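Local coordinates for uncharacterized protein (Legionella pneumophila subsp. pneumophila, PDB 4HFV) that is a putative Dot/Icm type IV secretion effector, possibly a metaeffector that acts on other effectors, whose precise function is uncertain, at residues A81-D86 with V162-E167; D125-L130 with L166-R171; D36-S41 with V55-I60; E18-L23 with P51-L56; A90-K93 with D98-D101. All coordinates share one frame; numbering follows the deposited sequence. Where two conformers were deposited one is given.

Contact 1. Residues A81-D86 with V162-E167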
# COMPACT_ATOMS: atom_id res chain seq x y z
N ALA A 81 -0.97 3.06 -20.22
CA ALA A 81 -0.28 2.72 -21.46
C ALA A 81 0.96 1.94 -21.10
O ALA A 81 1.25 0.91 -21.73
CB ALA A 81 0.09 3.97 -22.29
N TYR A 82 1.70 2.42 -20.10
CA TYR A 82 2.91 1.74 -19.67
C TYR A 82 2.61 0.33 -19.21
O TYR A 82 3.29 -0.60 -19.60
CB TYR A 82 3.62 2.51 -18.56
CG TYR A 82 5.00 1.97 -18.31
CD1 TYR A 82 5.17 0.91 -17.44
CD2 TYR A 82 6.12 2.47 -18.99
CE1 TYR A 82 6.42 0.38 -17.20
CE2 TYR A 82 7.38 1.94 -18.77
CZ TYR A 82 7.51 0.89 -17.87
OH TYR A 82 8.73 0.33 -17.59
N TYR A 83 1.56 0.18 -18.41
CA TYR A 83 1.14 -1.14 -17.91
C TYR A 83 0.77 -2.10 -19.04
O TYR A 83 1.16 -3.28 -19.06
CB TYR A 83 -0.03 -0.92 -16.92
CG TYR A 83 -0.56 -2.17 -16.22
CD1 TYR A 83 0.28 -3.03 -15.53
CD2 TYR A 83 -1.93 -2.43 -16.19
CE1 TYR A 83 -0.25 -4.14 -14.86
CE2 TYR A 83 -2.45 -3.52 -15.55
CZ TYR A 83 -1.63 -4.37 -14.89
OH TYR A 83 -2.20 -5.47 -14.28
N ILE A 84 -0.04 -1.64 -19.98
CA ILE A 84 -0.42 -2.53 -21.07
C ILE A 84 0.78 -2.87 -21.92
O ILE A 84 0.92 -4.01 -22.35
CB ILE A 84 -1.54 -1.93 -21.93
CG1 ILE A 84 -2.87 -2.06 -21.18
CG2 ILE A 84 -1.58 -2.66 -23.28
CD1 ILE A 84 -3.94 -1.18 -21.70
N ARG A 85 1.66 -1.90 -22.18
CA ARG A 85 2.93 -2.19 -22.86
C ARG A 85 3.70 -3.32 -22.15
O ARG A 85 4.18 -4.27 -22.77
CB ARG A 85 3.81 -0.92 -22.90
CG ARG A 85 5.19 -1.05 -23.59
CD ARG A 85 5.85 0.31 -23.78
NE ARG A 85 7.21 0.25 -24.33
CZ ARG A 85 8.30 0.01 -23.61
NH1 ARG A 85 8.19 -0.19 -22.32
NH2 ARG A 85 9.51 0.02 -24.17
N ASP A 86 3.82 -3.24 -20.83
CA ASP A 86 4.54 -4.27 -20.10
C ASP A 86 3.86 -5.65 -20.19
O ASP A 86 4.50 -6.70 -20.29
CB ASP A 86 4.63 -3.83 -18.64
CG ASP A 86 5.57 -4.71 -17.84
OD1 ASP A 86 6.76 -4.70 -18.14
OD2 ASP A 86 5.11 -5.41 -16.91
N VAL A 162 -10.79 -6.27 -11.38
CA VAL A 162 -10.31 -6.58 -10.02
C VAL A 162 -8.95 -7.25 -10.06
O VAL A 162 -8.08 -6.94 -9.24
CB VAL A 162 -11.31 -7.44 -9.21
CG1 VAL A 162 -10.74 -7.80 -7.86
CG2 VAL A 162 -12.60 -6.70 -9.05
N ASP A 163 -8.75 -8.17 -11.00
CA ASP A 163 -7.43 -8.79 -11.19
C ASP A 163 -6.38 -7.70 -11.42
O ASP A 163 -5.30 -7.75 -10.88
CB ASP A 163 -7.44 -9.73 -12.39
CG ASP A 163 -8.03 -11.10 -12.07
OD1 ASP A 163 -8.23 -11.42 -10.88
OD2 ASP A 163 -8.29 -11.85 -13.02
N ASP A 164 -6.73 -6.71 -12.23
CA ASP A 164 -5.82 -5.60 -12.48
C ASP A 164 -5.55 -4.73 -11.24
O ASP A 164 -4.40 -4.33 -10.98
CB ASP A 164 -6.38 -4.74 -13.64
CG ASP A 164 -5.64 -4.96 -14.94
OD1 ASP A 164 -4.84 -5.92 -15.08
OD2 ASP A 164 -5.92 -4.16 -15.86
N ILE A 165 -6.57 -4.45 -10.44
CA ILE A 165 -6.36 -3.74 -9.17
C ILE A 165 -5.40 -4.48 -8.23
O ILE A 165 -4.46 -3.87 -7.71
CB ILE A 165 -7.69 -3.45 -8.51
CG1 ILE A 165 -8.40 -2.35 -9.30
CG2 ILE A 165 -7.50 -2.99 -7.01
CD1 ILE A 165 -9.91 -2.32 -9.11
N LEU A 166 -5.60 -5.79 -8.05
CA LEU A 166 -4.70 -6.60 -7.24
C LEU A 166 -3.28 -6.60 -7.79
O LEU A 166 -2.32 -6.42 -7.05
CB LEU A 166 -5.20 -8.05 -7.16
CG LEU A 166 -6.55 -8.20 -6.44
CD1 LEU A 166 -7.18 -9.52 -6.75
CD2 LEU A 166 -6.40 -8.03 -4.92
N GLU A 167 -3.16 -6.77 -9.11
CA GLU A 167 -1.84 -6.82 -9.71
C GLU A 167 -1.13 -5.46 -9.53
O GLU A 167 0.03 -5.42 -9.14
CB GLU A 167 -1.93 -7.18 -11.19
CG GLU A 167 -0.61 -6.97 -11.96
CD GLU A 167 0.49 -7.92 -11.56
OE1 GLU A 167 0.19 -9.09 -11.21
OE2 GLU A 167 1.66 -7.49 -11.58

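Contact 2. Residues D125-L130 with L166-R171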
# COMPACT_ATOMS: atom_id res chain seq x y z
N ASP A 125 4.43 5.72 -8.29
CA ASP A 125 3.43 6.81 -8.40
C ASP A 125 2.40 6.52 -9.52
O ASP A 125 1.18 6.70 -9.33
CB ASP A 125 4.14 8.14 -8.64
CG ASP A 125 5.05 8.55 -7.48
OD1 ASP A 125 4.88 8.04 -6.35
OD2 ASP A 125 5.95 9.38 -7.71
N MSE A 126 2.88 6.08 -10.69
CA MSE A 126 1.99 5.78 -11.79
C MSE A 126 1.00 4.67 -11.48
O MSE A 126 -0.22 4.84 -11.67
CB MSE A 126 2.79 5.47 -13.07
CG MSE A 126 3.65 6.67 -13.48
SE MSE A 126 5.03 6.25 -14.81
CE MSE A 126 3.67 5.87 -16.03
N TYR A 127 1.51 3.51 -11.06
CA TYR A 127 0.63 2.38 -10.83
C TYR A 127 -0.31 2.63 -9.65
O TYR A 127 -1.45 2.14 -9.64
CB TYR A 127 1.39 1.09 -10.54
CG TYR A 127 2.18 0.53 -11.72
CD1 TYR A 127 1.76 0.71 -13.02
CD2 TYR A 127 3.35 -0.20 -11.50
CE1 TYR A 127 2.48 0.19 -14.08
CE2 TYR A 127 4.07 -0.72 -12.53
CZ TYR A 127 3.63 -0.53 -13.83
OH TYR A 127 4.34 -1.06 -14.88
N SER A 128 0.15 3.38 -8.67
CA SER A 128 -0.73 3.73 -7.57
C SER A 128 -1.90 4.58 -8.08
O SER A 128 -3.07 4.33 -7.75
CB SER A 128 0.07 4.43 -6.46
OG SER A 128 -0.76 4.79 -5.39
N ALA A 129 -1.59 5.57 -8.92
CA ALA A 129 -2.62 6.46 -9.45
C ALA A 129 -3.59 5.66 -10.30
O ALA A 129 -4.80 5.86 -10.23
CB ALA A 129 -2.02 7.66 -10.26
N LEU A 130 -3.06 4.72 -11.09
CA LEU A 130 -3.90 3.87 -11.90
C LEU A 130 -4.79 2.97 -11.05
O LEU A 130 -6.01 2.87 -11.29
CB LEU A 130 -3.03 3.02 -12.83
CG LEU A 130 -3.74 2.08 -13.80
CD1 LEU A 130 -4.74 2.81 -14.66
CD2 LEU A 130 -2.66 1.42 -14.74
N LEU A 166 -5.60 -5.79 -8.05
CA LEU A 166 -4.70 -6.60 -7.24
C LEU A 166 -3.28 -6.60 -7.79
O LEU A 166 -2.32 -6.42 -7.05
CB LEU A 166 -5.20 -8.05 -7.16
CG LEU A 166 -6.55 -8.20 -6.44
CD1 LEU A 166 -7.18 -9.52 -6.75
CD2 LEU A 166 -6.40 -8.03 -4.92
N GLU A 167 -3.16 -6.77 -9.11
CA GLU A 167 -1.84 -6.82 -9.71
C GLU A 167 -1.13 -5.46 -9.53
O GLU A 167 0.03 -5.42 -9.14
CB GLU A 167 -1.93 -7.18 -11.19
CG GLU A 167 -0.61 -6.97 -11.96
CD GLU A 167 0.49 -7.92 -11.56
OE1 GLU A 167 0.19 -9.09 -11.21
OE2 GLU A 167 1.66 -7.49 -11.58
N LEU A 168 -1.83 -4.37 -9.81
CA LEU A 168 -1.27 -3.03 -9.67
C LEU A 168 -0.86 -2.79 -8.22
O LEU A 168 0.20 -2.22 -7.92
CB LEU A 168 -2.27 -1.98 -10.16
CG LEU A 168 -2.40 -1.92 -11.71
CD1 LEU A 168 -3.58 -1.09 -12.08
CD2 LEU A 168 -1.14 -1.32 -12.30
N SER A 169 -1.71 -3.25 -7.32
CA SER A 169 -1.40 -3.14 -5.91
C SER A 169 -0.15 -3.96 -5.56
O SER A 169 0.72 -3.50 -4.83
CB SER A 169 -2.62 -3.58 -5.11
OG SER A 169 -2.26 -3.88 -3.82
N ASP A 170 -0.01 -5.15 -6.13
CA ASP A 170 1.18 -5.92 -5.87
C ASP A 170 2.43 -5.22 -6.37
O ASP A 170 3.47 -5.22 -5.70
CB ASP A 170 1.11 -7.30 -6.51
CG ASP A 170 0.05 -8.19 -5.91
OD1 ASP A 170 -0.38 -7.91 -4.77
OD2 ASP A 170 -0.33 -9.18 -6.57
N ARG A 171 2.38 -4.64 -7.57
CA ARG A 171 3.57 -4.00 -8.11
C ARG A 171 3.98 -2.79 -7.29
O ARG A 171 5.17 -2.58 -7.02
CB ARG A 171 3.35 -3.60 -9.57
CG ARG A 171 3.11 -4.77 -10.47
CD ARG A 171 2.88 -4.29 -11.94
NE ARG A 171 2.67 -5.44 -12.81
CZ ARG A 171 3.09 -5.52 -14.06
NH1 ARG A 171 3.77 -4.52 -14.61
NH2 ARG A 171 2.84 -6.62 -14.75

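Contact 3. Residues D36-S41 with V55-I60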
# COMPACT_ATOMS: atom_id res chain seq x y z
N ASP A 36 -16.38 9.39 -32.91
CA ASP A 36 -16.78 9.40 -31.50
C ASP A 36 -17.25 8.02 -30.99
O ASP A 36 -17.72 7.89 -29.85
CB ASP A 36 -17.79 10.53 -31.21
CG ASP A 36 -19.22 10.09 -31.37
OD1 ASP A 36 -19.61 9.80 -32.52
OD2 ASP A 36 -19.96 10.05 -30.34
N LYS A 37 -17.06 6.97 -31.80
CA LYS A 37 -17.45 5.61 -31.41
C LYS A 37 -16.39 4.57 -31.79
O LYS A 37 -16.69 3.51 -32.32
CB LYS A 37 -18.81 5.24 -32.01
CG LYS A 37 -19.99 5.92 -31.31
CD LYS A 37 -21.20 6.06 -32.21
CE LYS A 37 -22.48 6.28 -31.40
NZ LYS A 37 -23.69 6.42 -32.27
N LEU A 38 -15.15 4.86 -31.47
CA LEU A 38 -14.06 3.98 -31.86
C LEU A 38 -14.25 2.56 -31.30
O LEU A 38 -13.86 1.59 -31.94
CB LEU A 38 -12.76 4.58 -31.39
CG LEU A 38 -11.47 4.09 -31.97
CD1 LEU A 38 -11.57 3.92 -33.52
CD2 LEU A 38 -10.43 5.09 -31.57
N GLU A 39 -14.88 2.43 -30.14
CA GLU A 39 -15.05 1.11 -29.53
C GLU A 39 -15.85 0.13 -30.38
O GLU A 39 -15.64 -1.07 -30.26
CB GLU A 39 -15.64 1.18 -28.08
CG GLU A 39 -16.53 2.34 -27.73
CD GLU A 39 -15.76 3.65 -27.52
OE1 GLU A 39 -15.83 4.50 -28.40
OE2 GLU A 39 -15.10 3.85 -26.48
N TYR A 40 -16.74 0.62 -31.22
CA TYR A 40 -17.55 -0.22 -32.11
C TYR A 40 -16.71 -0.96 -33.17
O TYR A 40 -17.16 -1.95 -33.76
CB TYR A 40 -18.63 0.62 -32.81
CG TYR A 40 -19.69 1.20 -31.87
CD1 TYR A 40 -19.88 0.70 -30.59
CD2 TYR A 40 -20.50 2.25 -32.29
CE1 TYR A 40 -20.87 1.24 -29.74
CE2 TYR A 40 -21.47 2.79 -31.46
CZ TYR A 40 -21.65 2.28 -30.19
OH TYR A 40 -22.62 2.83 -29.38
N SER A 41 -15.50 -0.46 -33.42
CA SER A 41 -14.59 -1.04 -34.43
C SER A 41 -13.64 -2.05 -33.81
O SER A 41 -12.83 -2.66 -34.50
CB SER A 41 -13.79 0.07 -35.12
OG SER A 41 -14.68 0.91 -35.84
N VAL A 55 -10.18 -1.18 -22.60
CA VAL A 55 -9.79 -0.55 -21.34
C VAL A 55 -9.15 0.81 -21.54
O VAL A 55 -9.47 1.77 -20.83
CB VAL A 55 -8.89 -1.46 -20.56
CG1 VAL A 55 -8.24 -0.69 -19.43
CG2 VAL A 55 -9.76 -2.60 -20.02
N LEU A 56 -8.29 0.91 -22.56
CA LEU A 56 -7.70 2.20 -22.91
C LEU A 56 -8.76 3.22 -23.29
O LEU A 56 -8.73 4.34 -22.81
CB LEU A 56 -6.70 2.06 -24.07
CG LEU A 56 -5.33 1.52 -23.68
CD1 LEU A 56 -4.53 0.98 -24.93
CD2 LEU A 56 -4.63 2.67 -23.03
N LEU A 57 -9.69 2.83 -24.16
CA LEU A 57 -10.75 3.72 -24.58
C LEU A 57 -11.72 4.06 -23.44
O LEU A 57 -12.24 5.19 -23.38
CB LEU A 57 -11.50 3.15 -25.80
CG LEU A 57 -10.72 3.02 -27.13
CD1 LEU A 57 -11.53 2.27 -28.23
CD2 LEU A 57 -10.33 4.35 -27.61
N LYS A 58 -12.06 3.11 -22.58
CA LYS A 58 -12.94 3.44 -21.45
C LYS A 58 -12.22 4.40 -20.49
O LYS A 58 -12.82 5.35 -19.98
CB LYS A 58 -13.40 2.21 -20.68
CG LYS A 58 -14.32 2.50 -19.55
CD LYS A 58 -15.65 3.14 -19.97
CE LYS A 58 -16.39 2.27 -20.96
NZ LYS A 58 -17.73 2.87 -21.27
N THR A 59 -10.95 4.15 -20.29
CA THR A 59 -10.13 5.02 -19.43
C THR A 59 -10.16 6.43 -19.98
O THR A 59 -10.43 7.37 -19.24
CB THR A 59 -8.71 4.43 -19.23
OG1 THR A 59 -8.82 3.27 -18.41
CG2 THR A 59 -7.73 5.39 -18.60
N ILE A 60 -9.93 6.58 -21.28
CA ILE A 60 -9.97 7.90 -21.89
C ILE A 60 -11.32 8.60 -21.76
O ILE A 60 -11.38 9.78 -21.43
CB ILE A 60 -9.58 7.79 -23.37
CG1 ILE A 60 -8.06 7.60 -23.51
CG2 ILE A 60 -10.02 9.00 -24.09
CD1 ILE A 60 -7.63 7.01 -24.91

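Contact 4. Residues E18-L23 with P51-L56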
# COMPACT_ATOMS: atom_id res chain seq x y z
N GLU A 18 -4.75 7.08 -32.34
CA GLU A 18 -4.23 6.88 -33.70
C GLU A 18 -3.73 5.44 -33.85
O GLU A 18 -4.00 4.79 -34.89
CB GLU A 18 -3.14 7.86 -34.08
CG GLU A 18 -2.68 7.73 -35.59
CD GLU A 18 -3.84 7.63 -36.63
OE1 GLU A 18 -4.83 8.39 -36.53
OE2 GLU A 18 -3.75 6.79 -37.56
N SER A 19 -3.03 4.93 -32.83
CA SER A 19 -2.51 3.57 -32.91
C SER A 19 -3.64 2.53 -32.93
O SER A 19 -3.51 1.46 -33.54
CB SER A 19 -1.51 3.32 -31.78
OG SER A 19 -0.41 4.23 -31.88
N ILE A 20 -4.75 2.84 -32.30
CA ILE A 20 -5.87 1.90 -32.27
C ILE A 20 -6.49 1.83 -33.67
O ILE A 20 -6.76 0.74 -34.21
CB ILE A 20 -6.89 2.30 -31.23
CG1 ILE A 20 -6.32 2.01 -29.84
CG2 ILE A 20 -8.23 1.56 -31.45
CD1 ILE A 20 -7.14 2.63 -28.70
N ILE A 21 -6.70 2.99 -34.26
CA ILE A 21 -7.16 3.07 -35.66
C ILE A 21 -6.24 2.27 -36.61
O ILE A 21 -6.70 1.58 -37.53
CB ILE A 21 -7.24 4.55 -36.06
CG1 ILE A 21 -8.47 5.19 -35.35
CG2 ILE A 21 -7.29 4.72 -37.57
CD1 ILE A 21 -8.48 6.67 -35.41
N THR A 22 -4.94 2.37 -36.39
CA THR A 22 -3.99 1.70 -37.28
C THR A 22 -4.13 0.18 -37.07
O THR A 22 -4.16 -0.57 -38.03
CB THR A 22 -2.55 2.18 -36.97
OG1 THR A 22 -2.45 3.56 -37.38
CG2 THR A 22 -1.50 1.33 -37.75
N LEU A 23 -4.23 -0.24 -35.81
CA LEU A 23 -4.43 -1.65 -35.45
C LEU A 23 -5.69 -2.21 -36.12
O LEU A 23 -5.68 -3.29 -36.69
CB LEU A 23 -4.55 -1.81 -33.90
CG LEU A 23 -4.49 -3.27 -33.38
CD1 LEU A 23 -3.12 -3.93 -33.75
CD2 LEU A 23 -4.75 -3.36 -31.88
N PRO A 51 -9.55 -6.57 -25.22
CA PRO A 51 -9.79 -5.93 -23.92
C PRO A 51 -8.80 -4.83 -23.61
O PRO A 51 -9.16 -3.88 -22.89
CB PRO A 51 -9.73 -7.10 -22.90
CG PRO A 51 -8.99 -8.20 -23.57
CD PRO A 51 -9.22 -8.00 -25.08
N GLN A 52 -7.57 -4.91 -24.12
CA GLN A 52 -6.62 -3.84 -23.87
C GLN A 52 -7.10 -2.56 -24.53
O GLN A 52 -7.06 -1.48 -23.94
CB GLN A 52 -5.25 -4.24 -24.40
CG GLN A 52 -4.72 -5.48 -23.73
CD GLN A 52 -3.49 -6.00 -24.43
OE1 GLN A 52 -3.36 -5.89 -25.65
NE2 GLN A 52 -2.55 -6.56 -23.65
N VAL A 53 -7.59 -2.69 -25.76
CA VAL A 53 -8.08 -1.53 -26.45
C VAL A 53 -9.29 -0.92 -25.76
O VAL A 53 -9.33 0.28 -25.58
CB VAL A 53 -8.37 -1.88 -27.97
CG1 VAL A 53 -9.17 -0.82 -28.64
CG2 VAL A 53 -7.07 -2.04 -28.69
N LEU A 54 -10.25 -1.75 -25.33
CA LEU A 54 -11.46 -1.26 -24.67
C LEU A 54 -11.15 -0.62 -23.32
O LEU A 54 -11.71 0.43 -22.95
CB LEU A 54 -12.53 -2.37 -24.56
CG LEU A 54 -13.09 -2.87 -25.91
CD1 LEU A 54 -13.98 -4.11 -25.72
CD2 LEU A 54 -13.87 -1.76 -26.52
N VAL A 55 -10.18 -1.18 -22.60
CA VAL A 55 -9.79 -0.55 -21.34
C VAL A 55 -9.15 0.81 -21.54
O VAL A 55 -9.47 1.77 -20.83
CB VAL A 55 -8.89 -1.46 -20.56
CG1 VAL A 55 -8.24 -0.69 -19.43
CG2 VAL A 55 -9.76 -2.60 -20.02
N LEU A 56 -8.29 0.91 -22.56
CA LEU A 56 -7.70 2.20 -22.91
C LEU A 56 -8.76 3.22 -23.29
O LEU A 56 -8.73 4.34 -22.81
CB LEU A 56 -6.70 2.06 -24.07
CG LEU A 56 -5.33 1.52 -23.68
CD1 LEU A 56 -4.53 0.98 -24.93
CD2 LEU A 56 -4.63 2.67 -23.03

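Contact 5. Residues A90-K93 with D98-D101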
# COMPACT_ATOMS: atom_id res chain seq x y z
N ALA A 90 5.48 -9.13 -21.63
CA ALA A 90 5.53 -10.38 -20.89
C ALA A 90 5.08 -11.55 -21.75
O ALA A 90 5.37 -12.70 -21.42
CB ALA A 90 4.66 -10.30 -19.60
N THR A 91 4.34 -11.29 -22.83
CA THR A 91 3.89 -12.39 -23.69
C THR A 91 4.99 -12.83 -24.69
O THR A 91 4.79 -13.76 -25.42
CB THR A 91 2.63 -12.04 -24.54
OG1 THR A 91 2.92 -11.00 -25.48
CG2 THR A 91 1.42 -11.64 -23.66
N TYR A 92 6.13 -12.12 -24.74
CA TYR A 92 7.26 -12.50 -25.60
C TYR A 92 8.31 -13.17 -24.71
O TYR A 92 8.81 -12.57 -23.77
CB TYR A 92 7.85 -11.27 -26.30
CG TYR A 92 7.01 -10.86 -27.51
CD1 TYR A 92 5.91 -10.03 -27.34
CD2 TYR A 92 7.30 -11.32 -28.77
CE1 TYR A 92 5.13 -9.66 -28.42
CE2 TYR A 92 6.52 -10.98 -29.86
CZ TYR A 92 5.44 -10.14 -29.66
OH TYR A 92 4.64 -9.80 -30.69
N LYS A 93 8.64 -14.43 -25.01
CA LYS A 93 9.50 -15.22 -24.12
C LYS A 93 10.94 -15.34 -24.63
O LYS A 93 11.85 -15.75 -23.89
CB LYS A 93 8.89 -16.63 -23.91
CG LYS A 93 7.44 -16.63 -23.42
CD LYS A 93 7.30 -16.04 -22.03
CE LYS A 93 7.77 -17.01 -20.95
NZ LYS A 93 8.48 -16.31 -19.84
N ASP A 98 9.07 -5.67 -29.87
CA ASP A 98 8.97 -4.80 -31.06
C ASP A 98 8.31 -5.51 -32.26
O ASP A 98 7.83 -4.87 -33.19
CB ASP A 98 10.33 -4.24 -31.46
CG ASP A 98 10.70 -3.01 -30.67
OD1 ASP A 98 9.83 -2.55 -29.87
OD2 ASP A 98 11.82 -2.49 -30.87
N ASN A 99 8.26 -6.83 -32.21
CA ASN A 99 7.49 -7.56 -33.19
C ASN A 99 6.02 -7.20 -33.24
O ASN A 99 5.39 -7.44 -34.24
CB ASN A 99 7.65 -9.07 -32.99
CG ASN A 99 8.97 -9.56 -33.52
OD1 ASN A 99 9.22 -9.51 -34.73
ND2 ASN A 99 9.84 -10.00 -32.62
N SER A 100 5.49 -6.67 -32.14
CA SER A 100 4.12 -6.16 -32.06
C SER A 100 4.13 -4.68 -32.43
O SER A 100 4.77 -3.86 -31.76
CB SER A 100 3.56 -6.36 -30.62
OG SER A 100 2.52 -5.43 -30.32
N ASP A 101 3.47 -4.33 -33.53
CA ASP A 101 3.32 -2.93 -33.93
C ASP A 101 2.61 -2.12 -32.82
O ASP A 101 2.90 -0.93 -32.63
CB ASP A 101 2.54 -2.79 -35.26
CG ASP A 101 3.42 -2.98 -36.51
OD1 ASP A 101 4.60 -3.33 -36.40
OD2 ASP A 101 2.88 -2.74 -37.63

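Contact 1. Residues A81-D86 with V162-E167
The phenol end of Tyr83 reaches out from helix 70-90 and lodges between two acidic side chains of helix 161-188, Asp164 and Glu167, joining two helices of this all-helical fold. The backbones stand well apart, with Tyr83 CA 9.9 Å from Asp164 CA, so a long, rigid side chain with a polar tip suits the place. CG lies anti to the backbone N (chi1 -176°), which sends the ring straight across the gap. There the hydroxyl donates a hydrogen bond, Tyr83 OH to Asp164 OD1 at 2.8 Å. The donor sits above the carboxylate plane, 63° out of it, and the ring and the carboxylate are steeply inclined to each other. The carboxylate also lies at the ring edge, with Tyr83 CE2 3.4 Å from Asp164 OD1, where the slightly positive ring hydrogens suit an acid. Asp164 is buried, but its other oxygen, OD2, is bonded to the hydroxyl of Tyr159, so each oxygen has a tyrosine partner; this would probably help to keep the carboxylate charged. Glu167 flanks the phenol with its methylene groups instead. Its chain bends at chi2, and its acid end pairs with Arg171, leaving the aliphatic part against the tyrosine. Another side of helix 161-188 packs against the second subunit, where Val162, Ile165 and Leu166 meet Ile180 and His177 of that chain. Close to the plane of the ring, Glu167 CG comes to 3.2 Å from Tyr83 OH.

Contact 2. Residues D125-L130 with L166-R171
Leu168 points its two methyl groups at different partners on helix 120-136, and crosses each at about a right angle. Leu168 CD2 lies 3.6 Å from Tyr127 CD1, coming obliquely to the ring, while Leu168 CD1 is 3.6 Å from Leu130 CG. A branched leucine suits this position because its two methyls can meet two different residues at once. Arg171 lies on the same side of the ring, farther along it, its extended chain placing CD 3.8 Å from Tyr127 CE2. Its guanidinium stands almost perpendicular to the ring (84°) and meets the phenol oxygen at its edge, a non-bonded neighbour with Arg171 NH1 3.5 Å from Tyr127 OH. Two acids grip the group: NH1 pairs with Asp86 of helix 70-90, and Arg171 NE forms a nearly straight, in-plane salt bridge of 2.6 Å to the anti lone pair of Glu167 OE2. The segments run roughly antiparallel at 151°. Ser169, pointing away from helix 120-136, weakly bonds a succinate that probably comes from the crystallisation liquor. Helix 70-90 closes another side, with Tyr82 on Tyr127 and Tyr83 on Arg171, while the second subunit packs on Leu166 and Ser169.

Contact 3. Residues D36-S41 with V55-I60
Leu57 projects from helix 49-64 into the 3-10 turn 38-41, and meets Leu38 and Glu39 there; a 3-10 segment of the connecting loop packs on helix 49-64 in an all-helical fold, where the chain between helices 9-27 and 49-64 folds back over the second of them. The tight part is apolar. Leu57 CD2 touches Leu38 CD2 at 4.0 Å, the two side chains crossing at about a right angle, and Leu57 CD1 lies 4.1 Å from Leu38 CB. Both leucines are buried, and Leu38 is packed further by Arg17 and Ile21 of helix 9-27, so a branched aliphatic residue suits each position: it fills the angle where the turn meets two helices. The looser side is formed by Glu39, which is partly exposed. The bend at chi2 (-75°) turns its carboxylate toward helix 49-64, where Glu39 OE2 is 3.7 Å from Leu57 CB. This is van der Waals contact with a methylene, and no hydrogen bond crosses between the segments. Lys58 brings an opposite charge nearby without touching: Glu39 OE2 and Lys58 NZ are 5.9 Å apart, and the amine forms its salt bridge with Glu61. A charged residue suits this partly exposed side, even though the carboxylate oxygen itself rests on the Leu57 methylene. The turn also brings its backbone up to the leucine, with Leu57 CD1 3.9 Å from Glu39 N.

Contact 4. Residues E18-L23 with P51-L56
Val53 turns its CG1 anti to the backbone N (chi1 167°), and Ile20 places its CG2 likewise while CG1 lies beside the nitrogen (chi1 -73°), so that the branches of the two residues face each other between helices 9-27 and 49-64. They reach toward each other tip to tip, with Ile20 CG2 3.8 Å from Val53 CG1. The same valine methyl also meets the end of the isoleucine chain, Ile20 CD1, at 4.0 Å. Beta-branched residues suit these places because their methyls stay close to their own helices and present a compact surface. Val53 has a second branch, CG2, which points to the next turn of helix 9-27: Leu23 CD2 lies 4.2 Å from Val53 CG2, the leucine crossing the valine obliquely. One valine thus sits against Ile20 and Leu23, three residues apart on one helical face. Nothing polar bonds across the interface. Ile20 and Val53 are buried, whereas Leu23 lies toward the more open edge, near a bound citrate. Phe102 of helix 101-109 packs on Ile20, and Val42 and Val45 of the connecting loop lie against Val53 and Leu23. Such i, i+3 spacing of aliphatic side chains is characteristic of helix-helix packing in an all-helical fold.

Contact 5. Residues A90-K93 with D98-D101
Tyr92 lays its ring against Asn99 and Ser100, and the chain reaches it from the end of helix 70-90 through Ala90 and Thr91. The side chain of Thr91 turns back on that helix, its OG1 bonded to the carbonyl oxygen of Ile88. Next comes Tyr92, in an extended backbone conformation. Its CG lies anti to the carbonyl carbon (chi1 -79°), which swings the ring toward 98-101. Ring carbon Tyr92 CE2 rests 3.8 Å from Asn99 CB, an oblique approach, and the ring is turned only 21° from the plane of the asparagine amide. Farther out, Tyr92 OH lies 3.6 Å from Ser100 CB and equally far from Ser100 N; these are packing distances. A tyrosine suits this partly exposed spot, since its ring lies by Asn99 CB while its hydroxyl end reaches the buried Ser100. Lys93 then carries the chain onward on the surface. The polar groups opposite serve their own turn: Asn99 ND2 bonds to the carbonyl oxygen of Ser96, and Ser100 OG to the backbone N of Tyr103. A citrate, probably from the crystallisation liquor, also bonds to Ser100 OG. With the serine oxygen accepting an amide three residues on, Tyr92 packs against the start of helix 101-109, in the loop that joins it to helix 70-90 and ends in a serine N-cap.

In the fold
Contacts 1 and 2 share helix 161-188, their centres 8 Å apart, and are fastened by a salt bridge from Asp86 OD2 to Arg171 NH1 at 2.8 Å. Contacts 3 and 4 form a second pair on one helix, their centres 7 Å apart, with Leu57 CD2 3.8 Å from Ile20 CD1. Ile84 of helix 70-90 joins the pairs, its CD1 3.6 Å from Leu56 CG. Contact 5 lies about 16 Å between centres from both contact 1 and contact 4, in the loop that follows helix 70-90. The succinate-binding residues Ser169, His173 and Arg176 belong to the contact 2 end, while contacts 3 and 4 lie on the opposite side of the chain's centre.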